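Local coordinates for protein probable M18 family aminopeptidase 1 (PDB 2GLF) that probably acts as a metal-dependent aminopeptidase of the M18 family, removing residues from the N-termini of peptides, at residues A72-R77 with G271-D276; L88-I93 with T320-G325; R251-T256 with G325-A330. All coordinates share one frame; numbering follows the deposited sequence.

Overall arrangement
The three contacts follow one mixed beta sheet inward to a manganese site. Contact 1 pairs strands 73-77 and 270-275; contact 2 lies next to it, centres about 9 Å apart, because strand 87-92 runs on the other side of 270-275, and Phe275 N meets Ala91 O at 2.9 Å between them. Contact 3, about 11 Å from contact 2 between centres, shares Gly325 with it and adds helix 248-263. The metal joins these last two: His92 of 88-93 and Asp326 of 325-330 bind the same manganese, with Asp249 as a further ligand. The side chain of Phe274 in contact 1 stays about 12 Å from a bound manganese.

Contact 1 (A72-R77 with G271-D276); sequences AIAAFR and GVIFFD
Ile73 carries CG1 anti to its backbone N (chi1 -175°), which leaves CG2 between the N and the carbonyl carbon, while Phe274 turns CG anti to its own carbonyl carbon (chi1 -62°). With these torsions the two side chains run side by side in the same direction, and Ile73 CG2 meets the ring at its edge, in plane, 3.5 Å from Phe274 CD1. A branched aliphatic beside a flat ring suits this buried face, where Leu44 and Ile40 of helix 33-45 pack on the pair.

Beneath the side chains the backbones are antiparallel. Ile73 and Phe274 form a hydrogen-bonded pair: Ile73 N donates to Phe274 O at 3.1 Å, and Phe274 N donates in return to Ile73 O. Ala75 and Val272 form the next such pair, with Ala75 N reaching Val272 O at 2.8 Å in a nearly straight N-H...O line of 175°.

Ala74 and Ile273, a non-hydrogen-bonded pair, face the other side of the sheet, toward helix 292-303. The small methyl Ala74 CB sits against both branches of its neighbour, 3.8 Å from Ile273 CG1 and nearly as near to CG2. Farther along, Phe76 lies opposite Gly271 in a second non-hydrogen-bonded pair, with their CA atoms 4.1 Å apart. The Phe76 ring comes obliquely over Gly271 CA, and its other neighbours on this face are Leu297 and Ile300 of helix 292-303.

Helices 33-45 and 292-303 thus cover the two faces of paired strands 73-77 and 270-275, the alpha/beta/alpha layering characteristic of the catalytic domain of zinc exopeptidases.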
ATOM      1  N   ALA A  72      -0.358 -34.729 -38.534  1.00 20.91           N
ATOM      2  CA  ALA A  72      -1.810 -34.719 -38.597  1.00 19.75           C
ATOM      3  C   ALA A  72      -2.245 -35.863 -39.493  1.00 20.11           C
ATOM      4  O   ALA A  72      -1.507 -36.277 -40.384  1.00 21.12           O
ATOM      5  CB  ALA A  72      -2.298 -33.398 -39.152  1.00  7.55           C
ATOM      6  N   ILE A  73      -3.439 -36.388 -39.267  1.00 15.42           N
ATOM      7  CA  ILE A  73      -3.896 -37.489 -40.088  1.00 15.08           C
ATOM      8  C   ILE A  73      -5.409 -37.648 -40.033  1.00 15.89           C
ATOM      9  O   ILE A  73      -6.006 -37.740 -38.960  1.00 16.26           O
ATOM     10  CB  ILE A  73      -3.200 -38.798 -39.654  1.00 21.55           C
ATOM     11  CG1 ILE A  73      -3.578 -39.936 -40.596  1.00 20.90           C
ATOM     12  CG2 ILE A  73      -3.564 -39.127 -38.215  1.00 22.15           C
ATOM     13  CD1 ILE A  73      -2.886 -41.243 -40.270  1.00 20.74           C
ATOM     14  N   ALA A  74      -6.025 -37.656 -41.206  1.00 12.98           N
ATOM     15  CA  ALA A  74      -7.466 -37.809 -41.317  1.00 12.98           C
ATOM     16  C   ALA A  74      -7.769 -39.196 -41.886  1.00 12.98           C
ATOM     17  O   ALA A  74      -7.148 -39.632 -42.852  1.00 12.98           O
ATOM     18  CB  ALA A  74      -8.033 -36.724 -42.222  1.00 20.46           C
ATOM     19  N   ALA A  75      -8.714 -39.894 -41.271  1.00 19.34           N
ATOM     20  CA  ALA A  75      -9.081 -41.224 -41.729  1.00 20.42           C
ATOM     21  C   ALA A  75     -10.566 -41.278 -42.035  1.00 21.28           C
ATOM     22  O   ALA A  75     -11.388 -40.912 -41.200  1.00 22.13           O
ATOM     23  CB  ALA A  75      -8.738 -42.256 -40.672  1.00  9.79           C
ATOM     24  N   PHE A  76     -10.909 -41.727 -43.236  1.00 18.35           N
ATOM     25  CA  PHE A  76     -12.309 -41.825 -43.608  1.00 18.63           C
ATOM     26  C   PHE A  76     -12.713 -43.248 -43.946  1.00 18.53           C
ATOM     27  O   PHE A  76     -11.879 -44.140 -44.122  1.00 18.74           O
ATOM     28  CB  PHE A  76     -12.631 -40.943 -44.818  1.00 16.24           C
ATOM     29  CG  PHE A  76     -12.200 -39.518 -44.667  1.00 16.73           C
ATOM     30  CD1 PHE A  76     -10.997 -39.079 -45.224  1.00 16.24           C
ATOM     31  CD2 PHE A  76     -12.985 -38.610 -43.958  1.00 17.23           C
ATOM     32  CE1 PHE A  76     -10.586 -37.761 -45.074  1.00 16.24           C
ATOM     33  CE2 PHE A  76     -12.579 -37.286 -43.802  1.00 16.24           C
ATOM     34  CZ  PHE A  76     -11.380 -36.859 -44.359  1.00 16.24           C
ATOM     35  N   ARG A  77     -14.023 -43.436 -44.007  1.00 27.21           N
ATOM     36  CA  ARG A  77     -14.639 -44.696 -44.383  1.00 26.79           C
ATOM     37  C   ARG A  77     -15.809 -44.235 -45.237  1.00 27.69           C
ATOM     38  O   ARG A  77     -16.959 -44.231 -44.795  1.00 27.81           O
ATOM     39  CB  ARG A  77     -15.121 -45.481 -43.156  1.00 19.44           C
ATOM     40  CG  ARG A  77     -14.015 -46.247 -42.463  1.00 19.50           C
ATOM     41  CD  ARG A  77     -14.548 -47.123 -41.349  1.00 19.99           C
ATOM     42  NE  ARG A  77     -15.484 -48.125 -41.848  1.00 19.18           N
ATOM     43  CZ  ARG A  77     -16.178 -48.956 -41.070  1.00 18.01           C
ATOM     44  NH1 ARG A  77     -16.042 -48.908 -39.751  1.00 18.63           N
ATOM     45  NH2 ARG A  77     -17.020 -49.828 -41.611  1.00 19.24           N
ATOM     46  N   GLY A 271     -15.784 -40.700 -40.380  1.00 17.91           N
ATOM     47  CA  GLY A 271     -14.360 -40.433 -40.382  1.00 17.34           C
ATOM     48  C   GLY A 271     -13.870 -39.735 -39.131  1.00 17.11           C
ATOM     49  O   GLY A 271     -14.669 -39.224 -38.339  1.00 16.95           O
ATOM     50  N   VAL A 272     -12.551 -39.719 -38.957  1.00 18.81           N
ATOM     51  CA  VAL A 272     -11.923 -39.080 -37.808  1.00 18.36           C
ATOM     52  C   VAL A 272     -10.699 -38.285 -38.257  1.00 18.83           C
ATOM     53  O   VAL A 272      -9.878 -38.781 -39.020  1.00 19.60           O
ATOM     54  CB  VAL A 272     -11.454 -40.115 -36.761  1.00  5.94           C
ATOM     55  CG1 VAL A 272     -10.874 -39.393 -35.573  1.00  5.94           C
ATOM     56  CG2 VAL A 272     -12.615 -40.994 -36.314  1.00  5.94           C
ATOM     57  N   ILE A 273     -10.579 -37.050 -37.788  1.00 21.48           N
ATOM     58  CA  ILE A 273      -9.431 -36.224 -38.143  1.00 21.03           C
ATOM     59  C   ILE A 273      -8.641 -35.873 -36.883  1.00 21.20           C
ATOM     60  O   ILE A 273      -9.210 -35.517 -35.851  1.00 21.10           O
ATOM     61  CB  ILE A 273      -9.879 -34.953 -38.849  1.00 20.04           C
ATOM     62  CG1 ILE A 273     -10.753 -35.331 -40.036  1.00 18.25           C
ATOM     63  CG2 ILE A 273      -8.677 -34.174 -39.350  1.00 19.56           C
ATOM     64  CD1 ILE A 273     -11.500 -34.163 -40.608  1.00 18.51           C
ATOM     65  N   PHE A 274      -7.322 -35.987 -36.976  1.00 15.26           N
ATOM     66  CA  PHE A 274      -6.443 -35.721 -35.851  1.00 15.52           C
ATOM     67  C   PHE A 274      -5.545 -34.527 -36.131  1.00 15.23           C
ATOM     68  O   PHE A 274      -4.689 -34.588 -37.014  1.00 14.73           O
ATOM     69  CB  PHE A 274      -5.597 -36.959 -35.589  1.00 20.47           C
ATOM     70  CG  PHE A 274      -6.402 -38.172 -35.217  1.00 23.42           C
ATOM     71  CD1 PHE A 274      -6.124 -39.402 -35.784  1.00 26.77           C
ATOM     72  CD2 PHE A 274      -7.405 -38.093 -34.264  1.00 28.81           C
ATOM     73  CE1 PHE A 274      -6.835 -40.538 -35.401  1.00 30.53           C
ATOM     74  CE2 PHE A 274      -8.115 -39.223 -33.878  1.00 28.44           C
ATOM     75  CZ  PHE A 274      -7.829 -40.447 -34.448  1.00 26.42           C
ATOM     76  N   PHE A 275      -5.729 -33.444 -35.377  1.00 31.26           N
ATOM     77  CA  PHE A 275      -4.923 -32.246 -35.591  1.00 30.53           C
ATOM     78  C   PHE A 275      -3.801 -32.030 -34.596  1.00 30.22           C
ATOM     79  O   PHE A 275      -3.767 -32.626 -33.525  1.00 30.81           O
ATOM     80  CB  PHE A 275      -5.808 -31.003 -35.605  1.00 12.21           C
ATOM     81  CG  PHE A 275      -6.837 -31.007 -36.697  1.00 12.21           C
ATOM     82  CD1 PHE A 275      -8.115 -31.505 -36.463  1.00 12.21           C
ATOM     83  CD2 PHE A 275      -6.530 -30.507 -37.961  1.00 12.21           C
ATOM     84  CE1 PHE A 275      -9.076 -31.502 -37.473  1.00 13.39           C
ATOM     85  CE2 PHE A 275      -7.484 -30.498 -38.980  1.00 12.28           C
ATOM     86  CZ  PHE A 275      -8.760 -30.995 -38.737  1.00 13.10           C
ATOM     87  N   ASP A 276      -2.886 -31.153 -34.983  1.00 12.99           N
ATOM     88  CA  ASP A 276      -1.719 -30.780 -34.189  1.00 12.99           C
ATOM     89  C   ASP A 276      -1.853 -29.262 -33.986  1.00 12.99           C
ATOM     90  O   ASP A 276      -2.647 -28.619 -34.670  1.00 12.99           O
ATOM     91  CB  ASP A 276      -0.457 -31.184 -34.995  1.00 15.76           C
ATOM     92  CG  ASP A 276       0.795 -30.364 -34.661  1.00 18.04           C
ATOM     93  OD1 ASP A 276       1.329 -29.720 -35.598  1.00 20.81           O
ATOM     94  OD2 ASP A 276       1.274 -30.372 -33.501  1.00 19.87           O
TER

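Contact 2 (L88-I93 with T320-G325); sequences LVVAHI and TSVISG. With MN (manganese (II) ion), chain E.
Val89 and Ile323 cross obliquely on one face of two parallel strands, Val89 CG2 lying 4.1 Å from Ile323 CB. In Val89 a chi1 of 52° puts CG1 between the backbone N and the carbonyl carbon, leaving CG2 anti to the N, where it also passes near Ile323 O. Tyr443 of helix 433-449 packs against both residues, and beta-branched side chains suit such a buried, extended position. The reverse face carries Leu88, Val90 and Val322; there Val90 CG2 meets Val322 CG1 at 4.2 Å, methyl to methyl.

Strands 87-92 and 321-329 are neighbours in the central parallel part of the mixed sheet of the zinc-exopeptidase fold, and the metal ligand His92 stands at the C-terminal end of the first. Ile323 links to both sides of Val89: its N donates to Leu88 O at 2.8 Å, and its O accepts from Val90 N at 2.9 Å.

Gly325 N then donates to Val90 O at 2.7 Å, and Ala91 CB lies near Gly325 O. Past Ala91 on the first strand, the His92 imidazole reaches manganese through NE2 at 2.4 Å, and its ND1 makes a weak hydrogen bond to Asp94 OD2.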
ATOM      1  N   LEU A  88     -18.236 -37.073 -38.630  1.00 22.99           N
ATOM      2  CA  LEU A  88     -16.850 -36.941 -38.219  1.00 22.11           C
ATOM      3  C   LEU A  88     -16.711 -36.609 -36.749  1.00 21.49           C
ATOM      4  O   LEU A  88     -17.479 -35.826 -36.197  1.00 22.43           O
ATOM      5  CB  LEU A  88     -16.167 -35.824 -38.997  1.00 24.27           C
ATOM      6  CG  LEU A  88     -16.050 -35.919 -40.504  1.00 24.64           C
ATOM      7  CD1 LEU A  88     -15.394 -34.636 -41.004  1.00 24.57           C
ATOM      8  CD2 LEU A  88     -15.237 -37.145 -40.892  1.00 23.05           C
ATOM      9  N   VAL A  89     -15.724 -37.219 -36.119  1.00 13.15           N
ATOM     10  CA  VAL A  89     -15.420 -36.929 -34.734  1.00 13.10           C
ATOM     11  C   VAL A  89     -13.974 -36.446 -34.874  1.00 13.16           C
ATOM     12  O   VAL A  89     -13.153 -37.109 -35.520  1.00 13.82           O
ATOM     13  CB  VAL A  89     -15.529 -38.196 -33.858  1.00 18.45           C
ATOM     14  CG1 VAL A  89     -14.716 -39.308 -34.467  1.00 19.27           C
ATOM     15  CG2 VAL A  89     -15.061 -37.906 -32.450  1.00 18.74           C
ATOM     16  N   VAL A  90     -13.666 -35.275 -34.326  1.00 16.13           N
ATOM     17  CA  VAL A  90     -12.318 -34.730 -34.445  1.00 15.50           C
ATOM     18  C   VAL A  90     -11.650 -34.474 -33.110  1.00 15.38           C
ATOM     19  O   VAL A  90     -12.314 -34.142 -32.126  1.00 16.45           O
ATOM     20  CB  VAL A  90     -12.325 -33.411 -35.233  1.00 17.23           C
ATOM     21  CG1 VAL A  90     -12.881 -33.650 -36.613  1.00 17.59           C
ATOM     22  CG2 VAL A  90     -13.154 -32.367 -34.499  1.00 16.54           C
ATOM     23  N   ALA A  91     -10.330 -34.626 -33.089  1.00  9.46           N
ATOM     24  CA  ALA A  91      -9.545 -34.403 -31.881  1.00  9.46           C
ATOM     25  C   ALA A  91      -8.148 -33.893 -32.225  1.00  9.46           C
ATOM     26  O   ALA A  91      -7.787 -33.786 -33.398  1.00  9.46           O
ATOM     27  CB  ALA A  91      -9.448 -35.690 -31.083  1.00  1.76           C
ATOM     28  N   HIS A  92      -7.371 -33.557 -31.200  1.00  9.29           N
ATOM     29  CA  HIS A  92      -6.011 -33.080 -31.412  1.00  9.33           C
ATOM     30  C   HIS A  92      -5.025 -34.020 -30.727  1.00  9.51           C
ATOM     31  O   HIS A  92      -5.324 -34.604 -29.685  1.00  9.46           O
ATOM     32  CB  HIS A  92      -5.851 -31.631 -30.916  1.00 13.57           C
ATOM     33  CG  HIS A  92      -5.909 -31.463 -29.426  1.00 14.27           C
ATOM     34  ND1 HIS A  92      -4.784 -31.514 -28.627  1.00 16.58           N
ATOM     35  CD2 HIS A  92      -6.942 -31.158 -28.603  1.00 14.89           C
ATOM     36  CE1 HIS A  92      -5.122 -31.241 -27.378  1.00 16.43           C
ATOM     37  NE2 HIS A  92      -6.425 -31.022 -27.335  1.00 15.74           N
ATOM     38  N   ILE A  93      -3.857 -34.188 -31.332  1.00  9.30           N
ATOM     39  CA  ILE A  93      -2.869 -35.087 -30.780  1.00  9.26           C
ATOM     40  C   ILE A  93      -1.632 -34.391 -30.235  1.00  9.42           C
ATOM     41  O   ILE A  93      -0.654 -35.048 -29.884  1.00  9.34           O
ATOM     42  CB  ILE A  93      -2.462 -36.161 -31.817  1.00  9.49           C
ATOM     43  CG1 ILE A  93      -2.033 -35.503 -33.126  1.00  9.49           C
ATOM     44  CG2 ILE A  93      -3.627 -37.101 -32.070  1.00  9.49           C
ATOM     45  CD1 ILE A  93      -1.606 -36.494 -34.179  1.00  9.58           C
ATOM     46  N   THR A 320     -23.394 -33.408 -42.582  1.00 10.45           N
ATOM     47  CA  THR A 320     -22.171 -33.748 -41.846  1.00  8.67           C
ATOM     48  C   THR A 320     -22.233 -33.236 -40.416  1.00  7.70           C
ATOM     49  O   THR A 320     -22.161 -32.040 -40.157  1.00  6.80           O
ATOM     50  CB  THR A 320     -20.880 -33.147 -42.491  1.00 15.56           C
ATOM     51  OG1 THR A 320     -20.668 -33.724 -43.786  1.00 15.29           O
ATOM     52  CG2 THR A 320     -19.664 -33.414 -41.603  1.00 14.92           C
ATOM     53  N   SER A 321     -22.369 -34.168 -39.488  1.00 24.64           N
ATOM     54  CA  SER A 321     -22.424 -33.832 -38.086  1.00 24.06           C
ATOM     55  C   SER A 321     -21.006 -33.979 -37.564  1.00 23.34           C
ATOM     56  O   SER A 321     -20.340 -34.981 -37.832  1.00 22.51           O
ATOM     57  CB  SER A 321     -23.359 -34.796 -37.368  1.00 42.14           C
ATOM     58  OG  SER A 321     -24.594 -34.881 -38.057  1.00 44.60           O
ATOM     59  N   VAL A 322     -20.531 -32.970 -36.844  1.00 17.80           N
ATOM     60  CA  VAL A 322     -19.183 -33.018 -36.296  1.00 17.62           C
ATOM     61  C   VAL A 322     -19.216 -33.090 -34.777  1.00 17.56           C
ATOM     62  O   VAL A 322     -19.902 -32.316 -34.114  1.00 17.13           O
ATOM     63  CB  VAL A 322     -18.345 -31.779 -36.725  1.00 11.44           C
ATOM     64  CG1 VAL A 322     -16.976 -31.820 -36.071  1.00 12.04           C
ATOM     65  CG2 VAL A 322     -18.193 -31.745 -38.235  1.00 11.44           C
ATOM     66  N   ILE A 323     -18.491 -34.059 -34.239  1.00 12.90           N
ATOM     67  CA  ILE A 323     -18.386 -34.232 -32.802  1.00 12.86           C
ATOM     68  C   ILE A 323     -16.974 -33.779 -32.463  1.00 13.17           C
ATOM     69  O   ILE A 323     -15.995 -34.373 -32.923  1.00 12.92           O
ATOM     70  CB  ILE A 323     -18.520 -35.705 -32.375  1.00 10.07           C
ATOM     71  CG1 ILE A 323     -19.851 -36.280 -32.860  1.00 10.07           C
ATOM     72  CG2 ILE A 323     -18.385 -35.813 -30.850  1.00 10.07           C
ATOM     73  CD1 ILE A 323     -21.042 -35.663 -32.221  1.00 10.07           C
ATOM     74  N   SER A 324     -16.877 -32.705 -31.690  1.00 20.20           N
ATOM     75  CA  SER A 324     -15.594 -32.169 -31.259  1.00 19.56           C
ATOM     76  C   SER A 324     -15.141 -33.010 -30.063  1.00 18.64           C
ATOM     77  O   SER A 324     -15.625 -32.823 -28.947  1.00 17.98           O
ATOM     78  CB  SER A 324     -15.764 -30.708 -30.846  1.00 15.46           C
ATOM     79  OG  SER A 324     -14.538 -30.151 -30.416  1.00 17.60           O
ATOM     80  N   GLY A 325     -14.223 -33.940 -30.299  1.00 16.30           N
ATOM     81  CA  GLY A 325     -13.758 -34.795 -29.222  1.00 16.72           C
ATOM     82  C   GLY A 325     -12.620 -34.241 -28.381  1.00 17.07           C
ATOM     83  O   GLY A 325     -11.452 -34.358 -28.754  1.00 17.84           O
TER
HETATM   84 MN    MN E5001      -7.747 -30.415 -25.374  1.00 17.51          MN
HETATM   85  O   HOH W   1      -8.949 -30.343 -23.345  1.00 24.06           O

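Contact 3 (R251-T256 with G325-A330); sequences RICAYT and GDVCAA. With MN (manganese (II) ion), chain E.
Cys253 of helix 248-263 points its CB toward Gly325, where strand 321-329 of the central sheet leads on to the metal ligand Asp326 of this zinc-exopeptidase fold. The CB lies 3.3 Å from Gly325 O. From there chi1 of -82° sets SG anti to the carbonyl carbon of Cys253, and the sulfur comes to rest against the next peptide group, 3.6 Å from both Gly325 C and Asp326 N. Its more distant neighbour is Val327 CG1. A compact, weakly polar thiol suits this close approach of helix to backbone, and Tyr443 and Pro419 also pack on it.

One residue earlier in the helix, Ile252 crosses Val327 at about a right angle, with Ile252 CG2 touching Val327 CG1 at 3.5 Å. No hydrogen bond joins the two segments; apolar contacts and the sulfur hold them together.

Asp326 aims its CB away from the helix, and its carboxylate grips manganese with both oxygens, OD1 and OD2, the latter at 2.4 Å. His92 and Asp249 bind the same ion. The short acidic side chain is also tied to the backbone of the next residue: Val327 N donates to Asp326 OD2 at 2.8 Å, reaching this oxygen on its anti side, 30° out of the carboxylate plane.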
ATOM      1  N   ARG A 251      -5.596 -37.344 -26.364  1.00 20.94           N
ATOM      2  CA  ARG A 251      -5.147 -38.554 -27.040  1.00 21.07           C
ATOM      3  C   ARG A 251      -6.142 -39.600 -26.550  1.00 21.51           C
ATOM      4  O   ARG A 251      -6.283 -40.671 -27.137  1.00 21.35           O
ATOM      5  CB  ARG A 251      -3.707 -38.932 -26.663  1.00 12.24           C
ATOM      6  CG  ARG A 251      -2.699 -37.862 -27.048  1.00 12.32           C
ATOM      7  CD  ARG A 251      -1.332 -38.419 -27.388  1.00 11.82           C
ATOM      8  NE  ARG A 251      -0.499 -37.366 -27.956  1.00 13.98           N
ATOM      9  CZ  ARG A 251       0.333 -36.602 -27.258  1.00 13.82           C
ATOM     10  NH1 ARG A 251       0.456 -36.777 -25.953  1.00 16.38           N
ATOM     11  NH2 ARG A 251       1.024 -35.647 -27.861  1.00 10.73           N
ATOM     12  N   ILE A 252      -6.854 -39.256 -25.476  1.00 17.66           N
ATOM     13  CA  ILE A 252      -7.857 -40.142 -24.917  1.00 18.06           C
ATOM     14  C   ILE A 252      -9.067 -40.075 -25.832  1.00 18.07           C
ATOM     15  O   ILE A 252      -9.820 -41.035 -25.953  1.00 19.22           O
ATOM     16  CB  ILE A 252      -8.281 -39.722 -23.495  1.00 15.28           C
ATOM     17  CG1 ILE A 252      -9.079 -40.857 -22.843  1.00 15.28           C
ATOM     18  CG2 ILE A 252      -9.136 -38.464 -23.551  1.00 15.28           C
ATOM     19  CD1 ILE A 252      -9.326 -40.666 -21.361  1.00 15.28           C
ATOM     20  N   CYS A 253      -9.257 -38.931 -26.472  1.00 21.35           N
ATOM     21  CA  CYS A 253     -10.366 -38.777 -27.393  1.00 21.19           C
ATOM     22  C   CYS A 253      -9.944 -39.272 -28.759  1.00 20.82           C
ATOM     23  O   CYS A 253     -10.771 -39.718 -29.550  1.00 20.37           O
ATOM     24  CB  CYS A 253     -10.791 -37.322 -27.475  1.00 18.48           C
ATOM     25  SG  CYS A 253     -11.867 -36.897 -26.137  1.00 20.56           S
ATOM     26  N   ALA A 254      -8.646 -39.195 -29.025  1.00 23.46           N
ATOM     27  CA  ALA A 254      -8.104 -39.654 -30.291  1.00 23.80           C
ATOM     28  C   ALA A 254      -8.207 -41.170 -30.350  1.00 23.53           C
ATOM     29  O   ALA A 254      -8.584 -41.739 -31.372  1.00 23.49           O
ATOM     30  CB  ALA A 254      -6.658 -39.227 -30.424  1.00  1.76           C
ATOM     31  N   TYR A 255      -7.887 -41.824 -29.241  1.00 16.85           N
ATOM     32  CA  TYR A 255      -7.937 -43.278 -29.197  1.00 16.77           C
ATOM     33  C   TYR A 255      -9.354 -43.820 -29.243  1.00 16.87           C
ATOM     34  O   TYR A 255      -9.634 -44.758 -29.987  1.00 16.90           O
ATOM     35  CB  TYR A 255      -7.244 -43.810 -27.946  1.00 20.69           C
ATOM     36  CG  TYR A 255      -7.099 -45.309 -27.958  1.00 19.87           C
ATOM     37  CD1 TYR A 255      -6.220 -45.933 -28.842  1.00 22.34           C
ATOM     38  CD2 TYR A 255      -7.861 -46.110 -27.107  1.00 19.91           C
ATOM     39  CE1 TYR A 255      -6.096 -47.322 -28.883  1.00 20.99           C
ATOM     40  CE2 TYR A 255      -7.749 -47.505 -27.138  1.00 19.62           C
ATOM     41  CZ  TYR A 255      -6.864 -48.102 -28.029  1.00 21.05           C
ATOM     42  OH  TYR A 255      -6.751 -49.476 -28.070  1.00 23.01           O
ATOM     43  N   THR A 256     -10.243 -43.241 -28.440  1.00 14.74           N
ATOM     44  CA  THR A 256     -11.631 -43.690 -28.408  1.00 13.81           C
ATOM     45  C   THR A 256     -12.307 -43.517 -29.764  1.00 14.26           C
ATOM     46  O   THR A 256     -13.109 -44.354 -30.166  1.00 13.53           O
ATOM     47  CB  THR A 256     -12.459 -42.939 -27.335  1.00 19.60           C
ATOM     48  OG1 THR A 256     -12.206 -41.530 -27.421  1.00 19.47           O
ATOM     49  CG2 THR A 256     -12.113 -43.450 -25.946  1.00 17.04           C
ATOM     50  N   GLY A 325     -14.223 -33.940 -30.299  1.00 16.30           N
ATOM     51  CA  GLY A 325     -13.758 -34.795 -29.222  1.00 16.72           C
ATOM     52  C   GLY A 325     -12.620 -34.241 -28.381  1.00 17.07           C
ATOM     53  O   GLY A 325     -11.452 -34.358 -28.754  1.00 17.84           O
ATOM     54  N   ASP A 326     -12.960 -33.633 -27.246  1.00 12.13           N
ATOM     55  CA  ASP A 326     -11.964 -33.077 -26.339  1.00 11.25           C
ATOM     56  C   ASP A 326     -12.440 -33.275 -24.898  1.00 11.14           C
ATOM     57  O   ASP A 326     -13.627 -33.463 -24.648  1.00 11.14           O
ATOM     58  CB  ASP A 326     -11.730 -31.595 -26.639  1.00 12.94           C
ATOM     59  CG  ASP A 326     -10.347 -31.122 -26.211  1.00 14.20           C
ATOM     60  OD1 ASP A 326      -9.949 -30.009 -26.602  1.00 16.62           O
ATOM     61  OD2 ASP A 326      -9.655 -31.861 -25.485  1.00 16.20           O
ATOM     62  N   VAL A 327     -11.506 -33.234 -23.957  1.00 13.75           N
ATOM     63  CA  VAL A 327     -11.801 -33.453 -22.543  1.00 13.74           C
ATOM     64  C   VAL A 327     -12.301 -32.229 -21.791  1.00 13.69           C
ATOM     65  O   VAL A 327     -12.007 -31.094 -22.160  1.00 13.69           O
ATOM     66  CB  VAL A 327     -10.547 -33.944 -21.805  1.00 15.98           C
ATOM     67  CG1 VAL A 327     -10.019 -35.226 -22.440  1.00 15.24           C
ATOM     68  CG2 VAL A 327      -9.483 -32.857 -21.846  1.00 15.77           C
ATOM     69  N   CYS A 328     -13.057 -32.471 -20.729  1.00 21.10           N
ATOM     70  CA  CYS A 328     -13.561 -31.391 -19.893  1.00 21.79           C
ATOM     71  C   CYS A 328     -12.958 -31.615 -18.511  1.00 22.02           C
ATOM     72  O   CYS A 328     -12.205 -32.572 -18.307  1.00 21.76           O
ATOM     73  CB  CYS A 328     -15.090 -31.412 -19.819  1.00 15.74           C
ATOM     74  SG  CYS A 328     -15.771 -32.978 -19.236  1.00 18.77           S
ATOM     75  N   ALA A 329     -13.285 -30.741 -17.564  1.00 16.63           N
ATOM     76  CA  ALA A 329     -12.739 -30.843 -16.219  1.00 16.84           C
ATOM     77  C   ALA A 329     -13.735 -31.453 -15.253  1.00 17.51           C
ATOM     78  O   ALA A 329     -14.860 -30.988 -15.145  1.00 18.21           O
ATOM     79  CB  ALA A 329     -12.321 -29.467 -15.735  1.00 20.34           C
ATOM     80  N   ALA A 330     -13.321 -32.507 -14.563  1.00 20.90           N
ATOM     81  CA  ALA A 330     -14.179 -33.165 -13.586  1.00 21.50           C
ATOM     82  C   ALA A 330     -14.019 -32.393 -12.276  1.00 21.55           C
ATOM     83  O   ALA A 330     -13.078 -31.608 -12.143  1.00 22.45           O
ATOM     84  CB  ALA A 330     -13.747 -34.605 -13.407  1.00 22.17           C
TER
HETATM   85 MN    MN E5001      -7.747 -30.415 -25.374  1.00 17.51          MN
HETATM   86  O   HOH W   1      -8.949 -30.343 -23.345  1.00 24.06           O